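Local coordinates for uncharacterized protein (Neosartorya fumigata, PDB 5J5L), which binds the lipid arachidonic acid in the core of a helical bundle and is probably a cell wall mannoprotein recognised by host antibodies, at residues A[38-52]-A[106-120]. Sequence-based numbering, arbitrary orientation.
Sequences QAVEQQLESDIDQAT and DLNALQSKTDALSGA. With ACD (arachidonic acid), chain B.
Leu110 and Ile48 interlock as knobs into holes in this all-helical lipid-binding bundle, where segments 38-52 and 106-120, on helices 31-56 and 100-124, run nearly parallel (21°), their axes approaching to 8.8 Å. Leu110 sits among Glu41, Leu44, Glu45 and Ile48; its CD2 lies 3.8 Å from Ile48 CD1, the two side chains crossing at about a right angle. Ile48 in turn enters the hole formed by Leu110, Lys113, Thr114 and Leu117. The same layer lines the pocket: Leu110 CD1 approaches arachidonic acid C14 at 3.7 Å, and Ile48 CD1 and Thr114 OG1 meet the methyl end, C20. At the N-terminal end of both segments, the carboxylates of Glu41 and Asp106 stack with planes 3° apart, Glu41 CD 3.3 Å from Asp106 CG. Glu41 OE2 also lies 2.6 Å from Glu45 OE2, so close that one acid of this cluster probably holds a proton. Lys113 runs extended along Asp49 and bends at its last torsion (chi4 -59°), bringing NZ to the syn lone pair of Asp49 OD2 at 2.7 Å in a salt bridge. Beside the salt bridge, one water bridges the helices, donating to Asp49 OD1 and to Lys113 O and accepting from Thr52 OG1 at 2.8 Å.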
# COMPACT_ATOMS: atom_id res chain seq x y z
N GLN A 38 -10.59 5.43 -8.37
CA GLN A 38 -10.50 6.19 -7.12
C GLN A 38 -11.30 5.52 -5.99
O GLN A 38 -10.88 5.56 -4.83
CB GLN A 38 -10.95 7.65 -7.30
CG GLN A 38 -10.91 8.49 -6.03
CD GLN A 38 -9.50 8.74 -5.49
OE1 GLN A 38 -9.33 9.27 -4.38
NE2 GLN A 38 -8.50 8.39 -6.28
N ALA A 39 -12.44 4.91 -6.33
CA ALA A 39 -13.24 4.19 -5.32
C ALA A 39 -12.41 3.04 -4.72
O ALA A 39 -12.39 2.83 -3.51
CB ALA A 39 -14.53 3.66 -5.94
N VAL A 40 -11.70 2.32 -5.58
CA VAL A 40 -10.82 1.23 -5.11
C VAL A 40 -9.68 1.80 -4.30
O VAL A 40 -9.32 1.26 -3.24
CB VAL A 40 -10.28 0.36 -6.25
CG1 VAL A 40 -9.46 -0.79 -5.69
CG2 VAL A 40 -11.41 -0.20 -7.10
N GLU A 41 -9.12 2.92 -4.75
CA GLU A 41 -8.04 3.56 -4.02
C GLU A 41 -8.48 3.97 -2.62
O GLU A 41 -7.71 3.85 -1.66
CB GLU A 41 -7.50 4.75 -4.78
CG GLU A 41 -6.25 5.36 -4.17
CD GLU A 41 -6.51 6.29 -3.01
OE1 GLU A 41 -7.66 6.78 -2.85
OE2 GLU A 41 -5.53 6.57 -2.26
N GLN A 42 -9.72 4.45 -2.49
CA GLN A 42 -10.24 4.90 -1.19
C GLN A 42 -10.51 3.70 -0.28
O GLN A 42 -10.30 3.78 0.94
CB GLN A 42 -11.47 5.77 -1.38
CG GLN A 42 -11.12 7.15 -1.94
CD GLN A 42 -10.51 8.06 -0.89
OE1 GLN A 42 -9.31 8.36 -0.91
NE2 GLN A 42 -11.33 8.50 0.04
N GLN A 43 -10.97 2.60 -0.89
CA GLN A 43 -11.11 1.32 -0.16
C GLN A 43 -9.74 0.87 0.36
O GLN A 43 -9.61 0.43 1.51
CB GLN A 43 -11.72 0.25 -1.05
CG GLN A 43 -12.12 -1.01 -0.30
CD GLN A 43 -13.09 -0.75 0.84
OE1 GLN A 43 -14.17 -0.19 0.64
NE2 GLN A 43 -12.71 -1.15 2.05
N LEU A 44 -8.73 1.00 -0.49
CA LEU A 44 -7.36 0.64 -0.11
C LEU A 44 -6.90 1.47 1.09
O LEU A 44 -6.37 0.93 2.06
CB LEU A 44 -6.39 0.81 -1.29
CG LEU A 44 -4.89 0.65 -1.03
CD1 LEU A 44 -4.59 -0.68 -0.36
CD2 LEU A 44 -4.11 0.80 -2.32
N GLU A 45 -7.12 2.78 1.03
CA GLU A 45 -6.78 3.65 2.17
C GLU A 45 -7.45 3.18 3.47
O GLU A 45 -6.79 3.08 4.52
CB GLU A 45 -7.17 5.11 1.89
CG GLU A 45 -6.32 5.81 0.84
CD GLU A 45 -6.55 7.33 0.80
OE1 GLU A 45 -7.12 7.89 1.74
OE2 GLU A 45 -6.15 7.97 -0.19
N SER A 46 -8.74 2.87 3.39
CA SER A 46 -9.50 2.41 4.54
C SER A 46 -8.94 1.09 5.08
O SER A 46 -8.83 0.90 6.29
CB SER A 46 -10.97 2.20 4.13
OG SER A 46 -11.78 1.87 5.23
N ASP A 47 -8.62 0.18 4.17
CA ASP A 47 -8.09 -1.13 4.53
C ASP A 47 -6.71 -1.05 5.18
O ASP A 47 -6.41 -1.82 6.11
CB ASP A 47 -8.10 -2.06 3.31
CG ASP A 47 -9.54 -2.44 2.86
OD1 ASP A 47 -10.48 -2.36 3.68
OD2 ASP A 47 -9.73 -2.83 1.69
N ILE A 48 -5.88 -0.12 4.73
CA ILE A 48 -4.56 0.09 5.34
C ILE A 48 -4.77 0.62 6.76
O ILE A 48 -4.16 0.14 7.71
CB ILE A 48 -3.68 1.05 4.52
CG1 ILE A 48 -3.27 0.42 3.17
CG2 ILE A 48 -2.43 1.44 5.31
CD1 ILE A 48 -2.74 1.38 2.15
N ASP A 49 -5.64 1.62 6.90
CA ASP A 49 -5.95 2.20 8.21
C ASP A 49 -6.55 1.16 9.15
O ASP A 49 -6.24 1.16 10.35
CB ASP A 49 -6.88 3.41 8.07
CG ASP A 49 -6.17 4.64 7.50
OD1 ASP A 49 -4.91 4.64 7.43
OD2 ASP A 49 -6.86 5.60 7.12
N GLN A 50 -7.35 0.23 8.62
CA GLN A 50 -7.91 -0.85 9.44
C GLN A 50 -6.80 -1.76 9.96
O GLN A 50 -6.80 -2.13 11.14
CB GLN A 50 -8.95 -1.66 8.65
CG GLN A 50 -9.56 -2.83 9.44
CD GLN A 50 -10.36 -2.37 10.64
OE1 GLN A 50 -10.01 -2.66 11.78
NE2 GLN A 50 -11.43 -1.63 10.39
N ALA A 51 -5.87 -2.13 9.08
CA ALA A 51 -4.71 -2.94 9.46
C ALA A 51 -3.88 -2.27 10.57
O ALA A 51 -3.49 -2.91 11.55
CB ALA A 51 -3.84 -3.25 8.26
N THR A 52 -3.64 -0.96 10.41
CA THR A 52 -2.93 -0.19 11.43
C THR A 52 -3.65 -0.24 12.78
O THR A 52 -3.03 -0.49 13.83
CB THR A 52 -2.79 1.27 10.96
OG1 THR A 52 -2.05 1.30 9.74
CG2 THR A 52 -2.06 2.10 11.99
N ASP A 106 -3.45 11.01 -3.69
CA ASP A 106 -3.57 9.61 -3.35
C ASP A 106 -2.21 9.02 -2.96
O ASP A 106 -2.09 8.33 -1.94
CB ASP A 106 -4.13 8.79 -4.52
CG ASP A 106 -5.62 9.00 -4.76
OD1 ASP A 106 -6.31 9.72 -3.99
OD2 ASP A 106 -6.10 8.42 -5.76
N LEU A 107 -1.18 9.31 -3.74
CA LEU A 107 0.16 8.78 -3.45
C LEU A 107 0.66 9.23 -2.08
O LEU A 107 1.18 8.42 -1.31
CB LEU A 107 1.16 9.19 -4.52
CG LEU A 107 1.04 8.48 -5.86
CD1 LEU A 107 1.89 9.21 -6.88
CD2 LEU A 107 1.45 7.01 -5.75
N ASN A 108 0.48 10.51 -1.78
CA ASN A 108 0.93 11.04 -0.48
C ASN A 108 0.15 10.42 0.68
O ASN A 108 0.74 10.05 1.71
CB ASN A 108 0.84 12.56 -0.47
CG ASN A 108 1.95 13.20 -1.25
OD1 ASN A 108 3.12 12.87 -1.07
ND2 ASN A 108 1.60 14.15 -2.12
N ALA A 109 -1.18 10.26 0.52
CA ALA A 109 -2.01 9.60 1.54
C ALA A 109 -1.60 8.16 1.75
O ALA A 109 -1.46 7.69 2.88
CB ALA A 109 -3.49 9.67 1.16
N LEU A 110 -1.41 7.43 0.65
CA LEU A 110 -1.04 6.03 0.73
C LEU A 110 0.33 5.82 1.36
O LEU A 110 0.51 4.89 2.16
CB LEU A 110 -1.09 5.40 -0.65
CG LEU A 110 -2.52 5.17 -1.18
CD1 LEU A 110 -2.47 4.95 -2.69
CD2 LEU A 110 -3.23 4.01 -0.49
N GLN A 111 1.29 6.67 1.01
CA GLN A 111 2.60 6.58 1.63
C GLN A 111 2.47 6.82 3.14
O GLN A 111 3.03 6.06 3.93
CB GLN A 111 3.61 7.55 1.04
CG GLN A 111 4.97 7.33 1.67
CD GLN A 111 6.11 8.05 1.00
OE1 GLN A 111 5.92 9.04 0.30
NE2 GLN A 111 7.31 7.56 1.24
N SER A 112 1.76 7.88 3.54
CA SER A 112 1.59 8.17 4.97
C SER A 112 0.96 7.00 5.71
O SER A 112 1.42 6.59 6.81
CB SER A 112 0.74 9.43 5.14
OG SER A 112 0.58 9.75 6.51
N LYS A 113 -0.11 6.48 5.14
CA LYS A 113 -0.88 5.41 5.78
C LYS A 113 -0.09 4.10 5.81
O LYS A 113 -0.13 3.37 6.82
CB LYS A 113 -2.24 5.24 5.10
CG LYS A 113 -3.17 6.43 5.30
CD LYS A 113 -4.45 6.27 4.49
CE LYS A 113 -5.32 7.51 4.63
NZ LYS A 113 -5.70 7.79 6.04
N THR A 114 0.65 3.82 4.74
CA THR A 114 1.50 2.62 4.68
C THR A 114 2.66 2.73 5.69
O THR A 114 3.00 1.75 6.38
CB THR A 114 2.06 2.40 3.28
OG1 THR A 114 0.96 2.26 2.36
CG2 THR A 114 2.95 1.14 3.21
N ASP A 115 3.25 3.91 5.79
CA ASP A 115 4.31 4.13 6.78
C ASP A 115 3.80 3.90 8.21
O ASP A 115 4.50 3.31 9.05
CB ASP A 115 4.90 5.53 6.63
CG ASP A 115 5.76 5.67 5.38
OD1 ASP A 115 6.05 4.64 4.75
OD2 ASP A 115 6.14 6.81 5.03
N ALA A 116 2.57 4.36 8.49
CA ALA A 116 1.99 4.18 9.81
C ALA A 116 1.76 2.70 10.09
O ALA A 116 1.98 2.23 11.22
CB ALA A 116 0.67 4.95 9.93
N LEU A 117 1.28 1.98 9.08
CA LEU A 117 1.05 0.54 9.21
C LEU A 117 2.37 -0.16 9.52
O LEU A 117 2.45 -1.00 10.44
CB LEU A 117 0.42 -0.05 7.95
CG LEU A 117 0.29 -1.58 7.90
CD1 LEU A 117 -0.48 -2.13 9.09
CD2 LEU A 117 -0.34 -1.98 6.57
N SER A 118 3.40 0.16 8.75
CA SER A 118 4.70 -0.47 8.96
C SER A 118 5.22 -0.21 10.37
O SER A 118 5.74 -1.12 11.04
CB SER A 118 5.72 0.01 7.95
OG SER A 118 7.00 -0.50 8.29
N GLY A 119 5.10 1.04 10.81
CA GLY A 119 5.49 1.40 12.17
C GLY A 119 4.79 0.59 13.25
O GLY A 119 5.41 0.16 14.23
N ALA A 120 3.48 0.40 13.07
CA ALA A 120 2.67 -0.36 14.02
C ALA A 120 3.05 -1.85 14.03
O ALA A 120 3.07 -2.49 15.09
CB ALA A 120 1.19 -0.19 13.71
C1 ACD B . -7.33 4.71 -13.46
C2 ACD B . -6.82 5.69 -12.43
C3 ACD B . -6.21 6.89 -13.12
C4 ACD B . -5.98 8.03 -12.12
C5 ACD B . -7.27 8.34 -11.38
C6 ACD B . -7.43 8.28 -10.05
C7 ACD B . -6.33 7.95 -9.07
C8 ACD B . -6.44 6.55 -8.51
C9 ACD B . -5.38 5.77 -8.23
C10 ACD B . -3.93 6.15 -8.47
C11 ACD B . -3.28 6.65 -7.20
C12 ACD B . -2.27 6.07 -6.54
C13 ACD B . -1.58 4.76 -6.88
C14 ACD B . -2.37 3.69 -6.15
C15 ACD B . -1.84 2.57 -5.64
C16 ACD B . -0.38 2.24 -5.72
C17 ACD B . -0.05 1.17 -4.68
C18 ACD B . -0.15 1.72 -3.27
C19 ACD B . 0.33 0.70 -2.26
C20 ACD B . -0.28 0.86 -0.89
O1 ACD B . -6.52 3.87 -13.84
O2 ACD B . -8.51 4.76 -13.86
O HOH W 1 -2.55 3.70 8.42